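Local coordinates for protein L-serine ammonia-lyase (Rhizomucor miehei CAU432, PDB 5C3U) that is a pyridoxal-5'-phosphate-dependent enzyme that carries its pyridoxal-5'-phosphate covalently attached in a pocket between two alpha/beta domains, at residues T22-A27 / F39-I45; V51-G55 / H156-E162; A173-V179 / V200-E206; A285-C289 / V308-T312. The contacts are given in a common frame with arbitrary orientation. Where two conformers were deposited one is given. Numbering follows the deposited sequence.

Interaction 1 of 4, residues T22-A27 / F39-I45; sequences TPLLHA and FLKMENI
The unusual feature here is a cluster of buried polar side chains at one end of an otherwise plain strand pair. Thr-22 (chi1 p) donates from OG1 to Glu-43 OE2 at 2.7 Å, while Lys-41 NZ donates to Thr-22 O at 2.9 Å and weakly to Thr-22 OG1 at 3.1 Å; that ammonium also bonds to Gln-166 and Glu-162. Beyond it, extended strands 24-26 and 39-42 run antiparallel at 148°, axes 4.4 Å apart. Leu-25 and Leu-40 form the hydrogen-bonded pair (Leu-25 N to Leu-40 O 2.8 Å, Leu-40 N to Leu-25 O 2.7 Å), flanked by the non-hydrogen-bonded pairs Leu-24/Lys-41 and His-26/Phe-39. Met-42 N donates to Pro-23 O at 3.0 Å, and Met-42 itself centres an inverse gamma turn leading into the 3-10 segment 43-45. Leu-24 (t) lays CD1 3.7 Å from Phe-39 CB; Leu-25 CD1 meets Met-42 CG at 3.7 Å. Strand 24-26 is an outer strand of the mixed sheet, with 37-42 beside 306-311; helix 150-166 covers the Leu-24/Lys-41 face, helix 260-274 the Leu-40 face.

Interaction 2 of 4, residues V51-G55 / H156-E162; sequences VKMRG and HSTIVQE. With PLP (pyridoxal-5'-phosphate), chain B.
Start at Arg-54, in helix 52-67, whose side chain (chi1 m, then t, t) sits as a knob among His-156, Thr-158, Ile-159 and Glu-162 of helix 150-166. Its salt bridge to Glu-162 is two-pronged: Arg-54 NH1 donates to Glu-162 OE2 at 2.9 Å and Arg-54 NH2 to Glu-162 OE1 at 2.8 Å. Arg-54 NH2 also donates to Thr-158 OG1 at 3.0 Å, while NE pairs with Glu-43. Thr-158 OG1 is bonded in turn to Gly-155 O, and Glu-162 OE2 also takes Lys-41 NZ and Thr-22 N. One face of the guanidinium lies over Ile-159 CA. The nearest CA pair is Gly-55 and His-156, 4.7 Å; Gly-55 CA packs 3.7 Å from the His-156 ring centroid, over the ring face, as a CH-pi contact, and a side chain at Gly-55 would clash with that ring. Helix 156-162 is kinked at 159-160, with Ile-159 N bonded to His-156 O at 3.0 Å. Lys-52 points away, its NZ covalently bound to PLP C4A at 1.6 Å and making a weak 2.6 Å hydrogen bond to PLP O3. A lysine joined to PLP through C4A is consistent with the lysine-PLP linkage (internal aldimine) of fold type II PLP enzymes.

Interaction 3 of 4, residues A173-V179 / V200-E206; sequences AAIICPV and VPVIAVE. With PLP (pyridoxal-5'-phosphate), chain B.
At the apolar centre, Ile-176 (chi1 m) brings CG1 4.2 Å from Ile-203 CD1 and CG2 4.2 Å from Val-205 CG1, and Ala-174 CB closes on Ile-203 CD1 at 3.6 Å. On the other face Cys-177 CB meets Val-202 CG1 at 3.8 Å. Between these faces strands 174-178 and 202-206 run parallel, 20° apart with axes 4.6 Å from each other, pairing Ile-175 with Val-202 through to Pro-178 with Val-205. The hydrogen bonds alternate: Ile-175 N to Pro-201 O 3.1 Å, Ile-203 N to Ile-175 O 2.8 Å, Cys-177 N to Ile-203 O 2.8 Å, Val-205 N to Cys-177 O 2.9 Å and Val-179 N to Val-205 O 2.8 Å. Just past the strand end, Val-179 CG2 meets Ala-204 CB at 3.6 Å. At the polar edge the carboxylate of Glu-206 bonds to Phe-213 N and Gln-214 N, and Pro-178 O lies 3.8 Å from PLP C5A. This is a beta-alpha-beta unit: its crossover helix 183-194 covers the Ile-175/Cys-177 face, helix 280-290 covers the Ile-176 face, and strand 306-311 flanks 174-178.

Interaction 4 of 4, residues A285-C289 / V308-T312; sequences ALSLC and VVLVT. With PLP (pyridoxal-5'-phosphate), chain B.
Helix 285-289 packs on strand 308-311 with its axis 8.5 Å away and its direction at 146° to the strand, so the two run roughly antiparallel. It is the helix-on-sheet layer of an alpha/beta fold, and the nearest CA atoms are those of Ala-285 and Val-309, 6.6 Å apart. No hydrogen bond crosses the interface; the contact is almost wholly between apolar side chains. Val-309 (chi1 t) points at the helix and does most of the work: its CG1 lies 3.9 Å from Ala-285 CB and 4.0 Å from Leu-286 CD2, and its CG2 is 3.7 Å from Cys-289 SG. Leu-286 (m, t) starts sideways yet bends its end back, so CD2 also reaches Val-311 CG2 at 4.1 Å. Ile-176 of the adjoining strand and Phe-270 of helix 260-274 add to this apolar layer. Leu-310 points away, to the opposite side of the sheet. The strand ends at Val-311, and the next residue enters the PLP pocket: Thr-312 OG1 stands 2.7 Å from PLP N1.

Overall arrangement
Interactions 1, 3 and 4 belong to one mixed sheet, with strand 306-311 of interaction 4 between the strands of the other two: Phe-39 O meets Val-309 N at 2.8 Å on one side, and Ile-176 N meets Val-308 O at 2.9 Å on the other. Interactions 1 and 3 do not touch, their centres being about 15 Å apart. Interaction 2 joins the sheet through charges, Glu-43 OE1 to Arg-54 NE at 2.7 Å and Lys-41 NZ to Glu-162 OE2 at 2.8 Å, and through Val-51 N to Thr-312 O at 3.0 Å. Interactions 2, 3 and 4 all reach PLP: Lys-52 holds C4A, Thr-312 faces N1, and Pro-178 and Val-179 lie by the phosphate arm.

Interaction 1 of 4, residues T22-A27 / F39-I45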
loop_
_atom_site.group_PDB
_atom_site.type_symbol
_atom_site.label_atom_id
_atom_site.label_comp_id
_atom_site.label_asym_id
_atom_site.label_seq_id
_atom_site.Cartn_x
_atom_site.Cartn_y
_atom_site.Cartn_z
ATOM N N THR A 22 14.652 -0.613 2.568
ATOM C CA THR A 22 14.506 -0.853 1.137
ATOM C C THR A 22 15.253 0.217 0.349
ATOM O O THR A 22 15.436 1.322 0.849
ATOM C CB THR A 22 13.031 -0.810 0.708
ATOM O OG1 THR A 22 12.465 0.426 1.146
ATOM C CG2 THR A 22 12.241 -1.976 1.290
ATOM N N PRO A 23 15.663 -0.105 -0.893
ATOM C CA PRO A 23 16.350 0.881 -1.738
ATOM C C PRO A 23 15.502 2.103 -2.082
ATOM O O PRO A 23 14.265 1.992 -2.240
ATOM C CB PRO A 23 16.622 0.107 -3.030
ATOM C CG PRO A 23 16.635 -1.313 -2.647
ATOM C CD PRO A 23 15.660 -1.448 -1.508
ATOM N N LEU A 24 16.176 3.245 -2.210
ATOM C CA LEU A 24 15.586 4.434 -2.819
ATOM C C LEU A 24 16.291 4.651 -4.160
ATOM O O LEU A 24 17.421 5.145 -4.201
ATOM C CB LEU A 24 15.709 5.657 -1.905
ATOM C CG LEU A 24 15.044 6.950 -2.399
ATOM C CD1 LEU A 24 13.523 6.867 -2.355
ATOM C CD2 LEU A 24 15.526 8.165 -1.630
ATOM N N LEU A 25 15.637 4.239 -5.242
ATOM C CA LEU A 25 16.246 4.281 -6.574
ATOM C C LEU A 25 15.985 5.574 -7.328
ATOM O O LEU A 25 14.879 6.108 -7.324
ATOM C CB LEU A 25 15.809 3.075 -7.412
ATOM C CG LEU A 25 16.126 1.658 -6.905
ATOM C CD1 LEU A 25 15.494 0.630 -7.832
ATOM C CD2 LEU A 25 17.621 1.385 -6.749
ATOM N N HIS A 26 17.028 6.092 -7.966
ATOM C CA HIS A 26 16.872 7.232 -8.847
ATOM C C HIS A 26 16.305 6.752 -10.157
ATOM O O HIS A 26 16.683 5.684 -10.661
ATOM C CB HIS A 26 18.225 7.908 -9.048
ATOM C CG HIS A 26 18.152 9.204 -9.800
ATOM N ND1 HIS A 26 18.782 9.393 -10.982
ATOM C CD2 HIS A 26 17.490 10.400 -9.506
ATOM C CE1 HIS A 26 18.538 10.649 -11.424
ATOM N NE2 HIS A 26 17.747 11.263 -10.520
ATOM N N ALA A 27 15.364 7.513 -10.704
ATOM C CA ALA A 27 14.746 7.190 -11.987
ATOM C C ALA A 27 15.242 8.165 -13.073
ATOM O O ALA A 27 14.634 9.216 -13.283
ATOM C CB ALA A 27 13.224 7.254 -11.850
ATOM N N PHE A 39 12.660 9.919 -7.308
ATOM C CA PHE A 39 13.196 8.804 -6.545
ATOM C C PHE A 39 12.080 7.804 -6.277
ATOM O O PHE A 39 10.940 8.194 -6.013
ATOM C CB PHE A 39 13.762 9.276 -5.218
ATOM C CG PHE A 39 14.985 10.130 -5.353
ATOM C CD1 PHE A 39 14.874 11.521 -5.390
ATOM C CD2 PHE A 39 16.243 9.543 -5.445
ATOM C CE1 PHE A 39 16.015 12.307 -5.515
ATOM C CE2 PHE A 39 17.383 10.323 -5.557
ATOM C CZ PHE A 39 17.264 11.704 -5.598
ATOM N N LEU A 40 12.420 6.528 -6.323
ATOM C CA LEU A 40 11.436 5.472 -6.144
ATOM C C LEU A 40 11.784 4.670 -4.899
ATOM O O LEU A 40 12.872 4.089 -4.815
ATOM C CB LEU A 40 11.424 4.565 -7.377
ATOM C CG LEU A 40 11.229 5.260 -8.727
ATOM C CD1 LEU A 40 11.386 4.248 -9.847
ATOM C CD2 LEU A 40 9.888 5.973 -8.803
ATOM N N LYS A 41 10.868 4.663 -3.925
ATOM C CA LYS A 41 11.054 3.900 -2.683
ATOM C C LYS A 41 10.507 2.481 -2.903
ATOM O O LYS A 41 9.302 2.295 -3.064
ATOM C CB LYS A 41 10.349 4.620 -1.519
ATOM C CG LYS A 41 10.537 3.981 -0.151
ATOM C CD LYS A 41 12.013 3.821 0.207
ATOM C CE LYS A 41 12.154 3.546 1.701
ATOM N NZ LYS A 41 13.568 3.208 2.055
ATOM N N MET A 42 11.400 1.486 -2.951
ATOM C CA MET A 42 11.069 0.158 -3.477
ATOM C C MET A 42 10.564 -0.867 -2.443
ATOM O O MET A 42 11.284 -1.788 -2.057
ATOM C CB MET A 42 12.278 -0.435 -4.238
ATOM C CG MET A 42 12.815 0.478 -5.340
ATOM S SD MET A 42 11.575 0.782 -6.616
ATOM C CE MET A 42 11.436 -0.873 -7.289
ATOM N N GLU A 43 9.303 -0.738 -2.050
ATOM C CA GLU A 43 8.686 -1.680 -1.096
ATOM C C GLU A 43 8.403 -3.105 -1.618
ATOM O O GLU A 43 8.040 -4.012 -0.839
ATOM C CB GLU A 43 7.438 -1.020 -0.494
ATOM C CG GLU A 43 7.764 0.292 0.211
ATOM C CD GLU A 43 8.716 0.091 1.392
ATOM O OE1 GLU A 43 8.359 -0.667 2.319
ATOM O OE2 GLU A 43 9.811 0.696 1.392
ATOM N N ASN A 44 8.563 -3.320 -2.929
ATOM C CA ASN A 44 8.424 -4.663 -3.498
ATOM C C ASN A 44 9.519 -5.598 -3.013
ATOM O O ASN A 44 9.416 -6.813 -3.163
ATOM C CB ASN A 44 8.401 -4.613 -5.036
ATOM C CG ASN A 44 9.606 -3.877 -5.619
ATOM O OD1 ASN A 44 10.030 -2.839 -5.100
ATOM N ND2 ASN A 44 10.152 -4.403 -6.710
ATOM N N ILE A 45 10.560 -5.019 -2.416
ATOM C CA ILE A 45 11.709 -5.769 -1.879
ATOM C C ILE A 45 11.456 -6.320 -0.454
ATOM O O ILE A 45 12.196 -7.174 0.047
ATOM C CB ILE A 45 12.995 -4.890 -1.892
ATOM C CG1 ILE A 45 13.351 -4.485 -3.327
ATOM C CG2 ILE A 45 14.190 -5.609 -1.253
ATOM C CD1 ILE A 45 13.551 -5.661 -4.260
#

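Interaction 2 of 4, residues V51-G55 / H156-E162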
loop_
_atom_site.group_PDB
_atom_site.type_symbol
_atom_site.label_atom_id
_atom_site.label_comp_id
_atom_site.label_asym_id
_atom_site.label_seq_id
_atom_site.Cartn_x
_atom_site.Cartn_y
_atom_site.Cartn_z
ATOM N N VAL A 51 4.715 -3.239 0.847
ATOM C CA VAL A 51 4.796 -2.317 1.988
ATOM C C VAL A 51 4.056 -2.837 3.249
ATOM O O VAL A 51 4.392 -2.426 4.355
ATOM C CB VAL A 51 4.264 -0.896 1.596
ATOM C CG1 VAL A 51 2.739 -0.894 1.402
ATOM C CG2 VAL A 51 4.708 0.165 2.594
ATOM N N LYS A 52 3.083 -3.740 3.072
ATOM C CA LYS A 52 2.342 -4.305 4.205
ATOM C C LYS A 52 3.255 -4.885 5.254
ATOM O O LYS A 52 2.922 -4.877 6.446
ATOM C CB LYS A 52 1.293 -5.357 3.784
ATOM C CG LYS A 52 0.141 -4.795 2.951
ATOM C CD LYS A 52 -0.662 -3.833 3.834
ATOM C CE LYS A 52 -2.033 -3.564 3.255
ATOM N NZ LYS A 52 -1.913 -3.146 1.832
ATOM N N MET A 53 4.416 -5.391 4.832
ATOM C CA MET A 53 5.387 -5.904 5.791
ATOM C C MET A 53 5.717 -4.897 6.919
ATOM O O MET A 53 5.940 -5.305 8.067
ATOM C CB MET A 53 6.643 -6.351 5.046
ATOM C CG MET A 53 7.367 -7.563 5.594
ATOM S SD MET A 53 6.341 -8.996 5.997
ATOM C CE MET A 53 6.517 -8.641 7.690
ATOM N N ARG A 54 5.709 -3.590 6.629
ATOM C CA ARG A 54 5.993 -2.587 7.675
ATOM C C ARG A 54 4.850 -2.523 8.687
ATOM O O ARG A 54 5.053 -2.782 9.888
ATOM C CB ARG A 54 6.225 -1.183 7.083
ATOM C CG ARG A 54 7.444 -1.093 6.172
ATOM C CD ARG A 54 7.640 0.324 5.666
ATOM N NE ARG A 54 8.751 0.378 4.723
ATOM C CZ ARG A 54 10.011 0.638 5.055
ATOM N NH1 ARG A 54 10.931 0.649 4.097
ATOM N NH2 ARG A 54 10.356 0.899 6.324
ATOM N N GLY A 55 3.660 -2.133 8.215
ATOM C CA GLY A 55 2.499 -1.977 9.095
ATOM C C GLY A 55 2.080 -3.279 9.737
ATOM O O GLY A 55 1.893 -3.358 10.969
ATOM N N HIS A 156 4.155 1.523 9.465
ATOM C CA HIS A 156 4.348 2.211 8.194
ATOM C C HIS A 156 5.198 3.442 8.325
ATOM O O HIS A 156 5.897 3.800 7.387
ATOM C CB HIS A 156 3.027 2.568 7.543
ATOM C CG HIS A 156 2.287 1.388 6.908
ATOM N ND1 HIS A 156 2.926 0.362 6.262
ATOM C CD2 HIS A 156 0.932 1.134 6.797
ATOM C CE1 HIS A 156 2.005 -0.500 5.794
ATOM N NE2 HIS A 156 0.783 -0.011 6.091
ATOM N N SER A 157 5.152 4.118 9.481
ATOM C CA SER A 157 5.877 5.380 9.647
ATOM C C SER A 157 7.396 5.190 9.535
ATOM O O SER A 157 8.118 6.146 9.247
ATOM C CB SER A 157 5.486 6.059 10.966
ATOM O OG SER A 157 6.122 5.419 12.044
ATOM N N THR A 158 7.862 3.946 9.699
ATOM C CA THR A 158 9.277 3.635 9.538
ATOM C C THR A 158 9.782 4.007 8.132
ATOM O O THR A 158 10.972 4.287 7.946
ATOM C CB THR A 158 9.609 2.158 9.863
ATOM O OG1 THR A 158 8.920 1.282 8.959
ATOM C CG2 THR A 158 9.241 1.800 11.308
ATOM N N ILE A 159 8.895 4.019 7.136
ATOM C CA ILE A 159 9.309 4.406 5.781
ATOM C C ILE A 159 9.924 5.826 5.731
ATOM O O ILE A 159 10.863 6.080 4.949
ATOM C CB ILE A 159 8.153 4.208 4.768
ATOM C CG1 ILE A 159 8.710 3.923 3.358
ATOM C CG2 ILE A 159 7.145 5.361 4.837
ATOM C CD1 ILE A 159 7.670 3.457 2.360
ATOM N N VAL A 160 9.442 6.730 6.586
ATOM C CA VAL A 160 9.877 8.129 6.513
ATOM C C VAL A 160 11.237 8.331 7.176
ATOM O O VAL A 160 12.077 9.068 6.662
ATOM C CB VAL A 160 8.804 9.091 7.050
ATOM C CG1 VAL A 160 9.337 10.517 7.079
ATOM C CG2 VAL A 160 7.559 8.994 6.179
ATOM N N GLN A 161 11.456 7.635 8.293
ATOM C CA GLN A 161 12.757 7.601 8.954
ATOM C C GLN A 161 13.849 7.145 7.983
ATOM O O GLN A 161 14.928 7.746 7.922
ATOM C CB GLN A 161 12.708 6.697 10.193
ATOM N N GLU A 162 13.554 6.112 7.194
ATOM C CA GLU A 162 14.452 5.680 6.126
ATOM C C GLU A 162 14.660 6.766 5.065
ATOM O O GLU A 162 15.801 7.062 4.688
ATOM C CB GLU A 162 13.942 4.392 5.471
ATOM C CG GLU A 162 14.278 3.122 6.236
ATOM C CD GLU A 162 13.617 1.874 5.658
ATOM O OE1 GLU A 162 13.146 1.026 6.464
ATOM O OE2 GLU A 162 13.572 1.726 4.406
HETATM N N1 PLP B . -0.397 -0.469 -2.381
HETATM C C2 PLP B . -0.272 -1.769 -2.062
HETATM C C2A PLP B . 0.365 -2.764 -3.002
HETATM C C3 PLP B . -0.780 -2.235 -0.770
HETATM O O3 PLP B . -0.663 -3.553 -0.415
HETATM C C4 PLP B . -1.379 -1.220 0.122
HETATM C C4A PLP B . -1.876 -1.625 1.447
HETATM C C5 PLP B . -1.468 0.191 -0.334
HETATM C C6 PLP B . -0.946 0.487 -1.597
HETATM C C5A PLP B . -2.084 1.294 0.529
HETATM O O4P PLP B . -2.966 0.695 1.470
HETATM P P PLP B . -3.721 1.396 2.721
HETATM O O1P PLP B . -2.804 1.366 3.893
HETATM O O2P PLP B . -4.179 2.805 2.301
HETATM O O3P PLP B . -4.873 0.461 2.827
#

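Interaction 3 of 4, residues A173-V179 / V200-E206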
loop_
_atom_site.group_PDB
_atom_site.type_symbol
_atom_site.label_atom_id
_atom_site.label_comp_id
_atom_site.label_asym_id
_atom_site.label_seq_id
_atom_site.Cartn_x
_atom_site.Cartn_y
_atom_site.Cartn_z
ATOM N N ALA A 173 10.031 17.763 -2.452
ATOM C CA ALA A 173 8.927 18.603 -2.881
ATOM C C ALA A 173 7.587 17.898 -2.698
ATOM O O ALA A 173 6.561 18.547 -2.543
ATOM C CB ALA A 173 9.108 18.980 -4.338
ATOM N N ALA A 174 7.588 16.573 -2.762
ATOM C CA ALA A 174 6.356 15.807 -2.550
ATOM C C ALA A 174 6.677 14.339 -2.353
ATOM O O ALA A 174 7.726 13.844 -2.799
ATOM C CB ALA A 174 5.413 15.956 -3.733
ATOM N N ILE A 175 5.758 13.660 -1.674
ATOM C CA ILE A 175 5.757 12.200 -1.561
ATOM C C ILE A 175 4.433 11.730 -2.133
ATOM O O ILE A 175 3.391 12.218 -1.731
ATOM C CB ILE A 175 5.916 11.744 -0.093
ATOM C CG1 ILE A 175 7.291 12.190 0.424
ATOM C CG2 ILE A 175 5.769 10.217 0.018
ATOM C CD1 ILE A 175 7.505 11.959 1.906
ATOM N N ILE A 176 4.488 10.816 -3.109
ATOM C CA ILE A 176 3.291 10.305 -3.760
ATOM C C ILE A 176 2.965 8.951 -3.156
ATOM O O ILE A 176 3.804 8.045 -3.181
ATOM C CB ILE A 176 3.468 10.155 -5.287
ATOM C CG1 ILE A 176 3.995 11.465 -5.902
ATOM C CG2 ILE A 176 2.160 9.696 -5.927
ATOM C CD1 ILE A 176 4.273 11.366 -7.391
ATOM N N CYS A 177 1.746 8.836 -2.623
ATOM C CA CYS A 177 1.381 7.722 -1.744
ATOM C C CYS A 177 0.013 7.150 -2.176
ATOM O O CYS A 177 -1.000 7.849 -2.119
ATOM C CB CYS A 177 1.347 8.192 -0.291
ATOM S SG CYS A 177 0.848 6.946 0.923
ATOM N N PRO A 178 -0.020 5.889 -2.603
ATOM C CA PRO A 178 -1.316 5.249 -2.925
ATOM C C PRO A 178 -2.182 5.132 -1.670
ATOM O O PRO A 178 -1.630 4.896 -0.582
ATOM C CB PRO A 178 -0.927 3.835 -3.418
ATOM C CG PRO A 178 0.521 3.707 -3.171
ATOM C CD PRO A 178 1.126 4.965 -2.676
ATOM N N VAL A 179 -3.505 5.333 -1.803
ATOM C CA VAL A 179 -4.446 5.211 -0.663
ATOM C C VAL A 179 -5.539 4.165 -0.909
ATOM O O VAL A 179 -6.273 4.248 -1.904
ATOM C CB VAL A 179 -5.088 6.593 -0.285
ATOM C CG1 VAL A 179 -6.078 6.432 0.877
ATOM C CG2 VAL A 179 -3.997 7.576 0.095
ATOM N N VAL A 200 6.104 19.009 3.987
ATOM C CA VAL A 200 6.186 18.137 2.803
ATOM C C VAL A 200 4.777 17.675 2.398
ATOM O O VAL A 200 4.101 17.003 3.180
ATOM C CB VAL A 200 7.124 16.931 3.070
ATOM C CG1 VAL A 200 7.094 15.930 1.924
ATOM C CG2 VAL A 200 8.551 17.397 3.322
ATOM N N PRO A 201 4.310 18.062 1.195
ATOM C CA PRO A 201 2.994 17.625 0.710
ATOM C C PRO A 201 2.992 16.132 0.437
ATOM O O PRO A 201 3.995 15.593 -0.030
ATOM C CB PRO A 201 2.823 18.354 -0.634
ATOM C CG PRO A 201 3.932 19.352 -0.713
ATOM C CD PRO A 201 5.021 18.889 0.205
ATOM N N VAL A 202 1.886 15.480 0.759
ATOM C CA VAL A 202 1.688 14.094 0.374
ATOM C C VAL A 202 0.590 14.107 -0.682
ATOM O O VAL A 202 -0.485 14.668 -0.464
ATOM C CB VAL A 202 1.294 13.190 1.572
ATOM C CG1 VAL A 202 1.073 11.762 1.105
ATOM C CG2 VAL A 202 2.356 13.243 2.662
ATOM N N ILE A 203 0.881 13.536 -1.851
ATOM C CA ILE A 203 -0.129 13.383 -2.854
ATOM C C ILE A 203 -0.716 11.998 -2.639
ATOM O O ILE A 203 -0.019 10.976 -2.789
ATOM C CB ILE A 203 0.444 13.621 -4.266
ATOM C CG1 ILE A 203 0.990 15.047 -4.306
ATOM C CG2 ILE A 203 -0.639 13.440 -5.324
ATOM C CD1 ILE A 203 2.167 15.224 -5.224
ATOM N N ALA A 204 -1.991 11.989 -2.258
ATOM C CA ALA A 204 -2.702 10.769 -1.882
ATOM C C ALA A 204 -3.459 10.278 -3.102
ATOM O O ALA A 204 -4.465 10.858 -3.468
ATOM C CB ALA A 204 -3.670 11.047 -0.731
ATOM N N VAL A 205 -3.007 9.176 -3.712
ATOM C CA VAL A 205 -3.559 8.761 -4.998
ATOM C C VAL A 205 -4.494 7.551 -4.877
ATOM O O VAL A 205 -4.181 6.586 -4.205
ATOM C CB VAL A 205 -2.449 8.509 -6.056
ATOM C CG1 VAL A 205 -1.397 7.540 -5.533
ATOM C CG2 VAL A 205 -3.051 7.998 -7.362
ATOM N N GLU A 206 -5.635 7.627 -5.554
ATOM C CA GLU A 206 -6.618 6.552 -5.627
ATOM C C GLU A 206 -6.987 6.401 -7.103
ATOM O O GLU A 206 -6.542 7.190 -7.941
ATOM C CB GLU A 206 -7.886 6.942 -4.822
ATOM C CG GLU A 206 -7.735 6.881 -3.300
ATOM C CD GLU A 206 -8.968 7.390 -2.552
ATOM O OE1 GLU A 206 -9.381 8.554 -2.792
ATOM O OE2 GLU A 206 -9.524 6.626 -1.720
HETATM N N1 PLP B . -0.397 -0.469 -2.381
HETATM C C2 PLP B . -0.272 -1.769 -2.062
HETATM C C2A PLP B . 0.365 -2.764 -3.002
HETATM C C3 PLP B . -0.780 -2.235 -0.770
HETATM O O3 PLP B . -0.663 -3.553 -0.415
HETATM C C4 PLP B . -1.379 -1.220 0.122
HETATM C C4A PLP B . -1.876 -1.625 1.447
HETATM C C5 PLP B . -1.468 0.191 -0.334
HETATM C C6 PLP B . -0.946 0.487 -1.597
HETATM C C5A PLP B . -2.084 1.294 0.529
HETATM O O4P PLP B . -2.966 0.695 1.470
HETATM P P PLP B . -3.721 1.396 2.721
HETATM O O1P PLP B . -2.804 1.366 3.893
HETATM O O2P PLP B . -4.179 2.805 2.301
HETATM O O3P PLP B . -4.873 0.461 2.827
#

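Interaction 4 of 4, residues A285-C289 / V308-T312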
loop_
_atom_site.group_PDB
_atom_site.type_symbol
_atom_site.label_atom_id
_atom_site.label_comp_id
_atom_site.label_asym_id
_atom_site.label_seq_id
_atom_site.Cartn_x
_atom_site.Cartn_y
_atom_site.Cartn_z
ATOM N N ALA A 285 0.265 5.395 -8.222
ATOM C CA ALA A 285 1.205 6.437 -7.798
ATOM C C ALA A 285 2.218 6.768 -8.890
ATOM O O ALA A 285 2.486 7.936 -9.149
ATOM C CB ALA A 285 1.916 6.045 -6.516
ATOM N N LEU A 286 2.752 5.737 -9.543
ATOM C CA LEU A 286 3.697 5.929 -10.645
ATOM C C LEU A 286 3.092 6.704 -11.821
ATOM O O LEU A 286 3.808 7.414 -12.551
ATOM C CB LEU A 286 4.204 4.550 -11.130
ATOM C CG LEU A 286 5.204 3.835 -10.213
ATOM C CD1 LEU A 286 5.336 2.345 -10.507
ATOM C CD2 LEU A 286 6.581 4.476 -10.331
ATOM N N SER A 287 1.778 6.579 -11.993
ATOM C CA SER A 287 1.107 7.191 -13.140
ATOM C C SER A 287 1.183 8.718 -13.126
ATOM O O SER A 287 1.186 9.344 -14.189
ATOM C CB SER A 287 -0.345 6.688 -13.290
ATOM O OG SER A 287 -1.239 7.370 -12.440
ATOM N N LEU A 288 1.310 9.308 -11.944
ATOM C CA LEU A 288 1.457 10.766 -11.873
ATOM C C LEU A 288 2.752 11.214 -12.539
ATOM O O LEU A 288 2.811 12.291 -13.134
ATOM C CB LEU A 288 1.375 11.282 -10.441
ATOM C CG LEU A 288 0.063 11.029 -9.697
ATOM C CD1 LEU A 288 0.061 11.891 -8.452
ATOM C CD2 LEU A 288 -1.155 11.349 -10.554
ATOM N N CYS A 289 3.782 10.366 -12.475
ATOM C CA CYS A 289 5.054 10.692 -13.110
ATOM C C CYS A 289 5.037 10.414 -14.601
ATOM O O CYS A 289 5.426 11.272 -15.409
ATOM C CB CYS A 289 6.200 9.950 -12.417
ATOM S SG CYS A 289 6.402 10.536 -10.720
ATOM N N VAL A 308 9.378 11.913 -4.415
ATOM C CA VAL A 308 9.549 10.517 -3.988
ATOM C C VAL A 308 8.249 9.758 -4.275
ATOM O O VAL A 308 7.180 10.208 -3.897
ATOM C CB VAL A 308 9.852 10.402 -2.469
ATOM C CG1 VAL A 308 9.858 8.939 -2.022
ATOM C CG2 VAL A 308 11.188 11.041 -2.117
ATOM N N VAL A 309 8.346 8.626 -4.965
ATOM C CA VAL A 309 7.147 7.810 -5.235
ATOM C C VAL A 309 7.269 6.561 -4.389
ATOM O O VAL A 309 8.283 5.856 -4.489
ATOM C CB VAL A 309 7.046 7.418 -6.726
ATOM C CG1 VAL A 309 5.787 6.589 -6.995
ATOM C CG2 VAL A 309 7.080 8.659 -7.601
ATOM N N LEU A 310 6.246 6.267 -3.575
ATOM C CA LEU A 310 6.262 5.026 -2.795
ATOM C C LEU A 310 5.783 3.895 -3.663
ATOM O O LEU A 310 4.597 3.829 -4.015
ATOM C CB LEU A 310 5.418 5.136 -1.516
ATOM C CG LEU A 310 5.648 6.336 -0.601
ATOM C CD1 LEU A 310 4.750 6.220 0.630
ATOM C CD2 LEU A 310 7.113 6.476 -0.186
ATOM N N VAL A 311 6.711 3.014 -4.034
ATOM C CA VAL A 311 6.390 1.932 -4.931
ATOM C C VAL A 311 6.039 0.740 -4.063
ATOM O O VAL A 311 6.912 0.007 -3.581
ATOM C CB VAL A 311 7.543 1.613 -5.898
ATOM C CG1 VAL A 311 7.194 0.386 -6.761
ATOM C CG2 VAL A 311 7.824 2.826 -6.776
ATOM N N THR A 312 4.742 0.578 -3.848
ATOM C CA THR A 312 4.264 -0.278 -2.765
ATOM C C THR A 312 4.396 -1.776 -3.028
ATOM O O THR A 312 4.331 -2.566 -2.084
ATOM C CB THR A 312 2.852 0.114 -2.318
ATOM O OG1 THR A 312 1.992 0.208 -3.469
ATOM C CG2 THR A 312 2.915 1.456 -1.613
HETATM N N1 PLP B . -0.397 -0.469 -2.381
HETATM C C2 PLP B . -0.272 -1.769 -2.062
HETATM C C2A PLP B . 0.365 -2.764 -3.002
HETATM C C3 PLP B . -0.780 -2.235 -0.770
HETATM O O3 PLP B . -0.663 -3.553 -0.415
HETATM C C4 PLP B . -1.379 -1.220 0.122
HETATM C C4A PLP B . -1.876 -1.625 1.447
HETATM C C5 PLP B . -1.468 0.191 -0.334
HETATM C C6 PLP B . -0.946 0.487 -1.597
HETATM C C5A PLP B . -2.084 1.294 0.529
HETATM O O4P PLP B . -2.966 0.695 1.470
HETATM P P PLP B . -3.721 1.396 2.721
HETATM O O1P PLP B . -2.804 1.366 3.893
HETATM O O2P PLP B . -4.179 2.805 2.301
HETATM O O3P PLP B . -4.873 0.461 2.827
#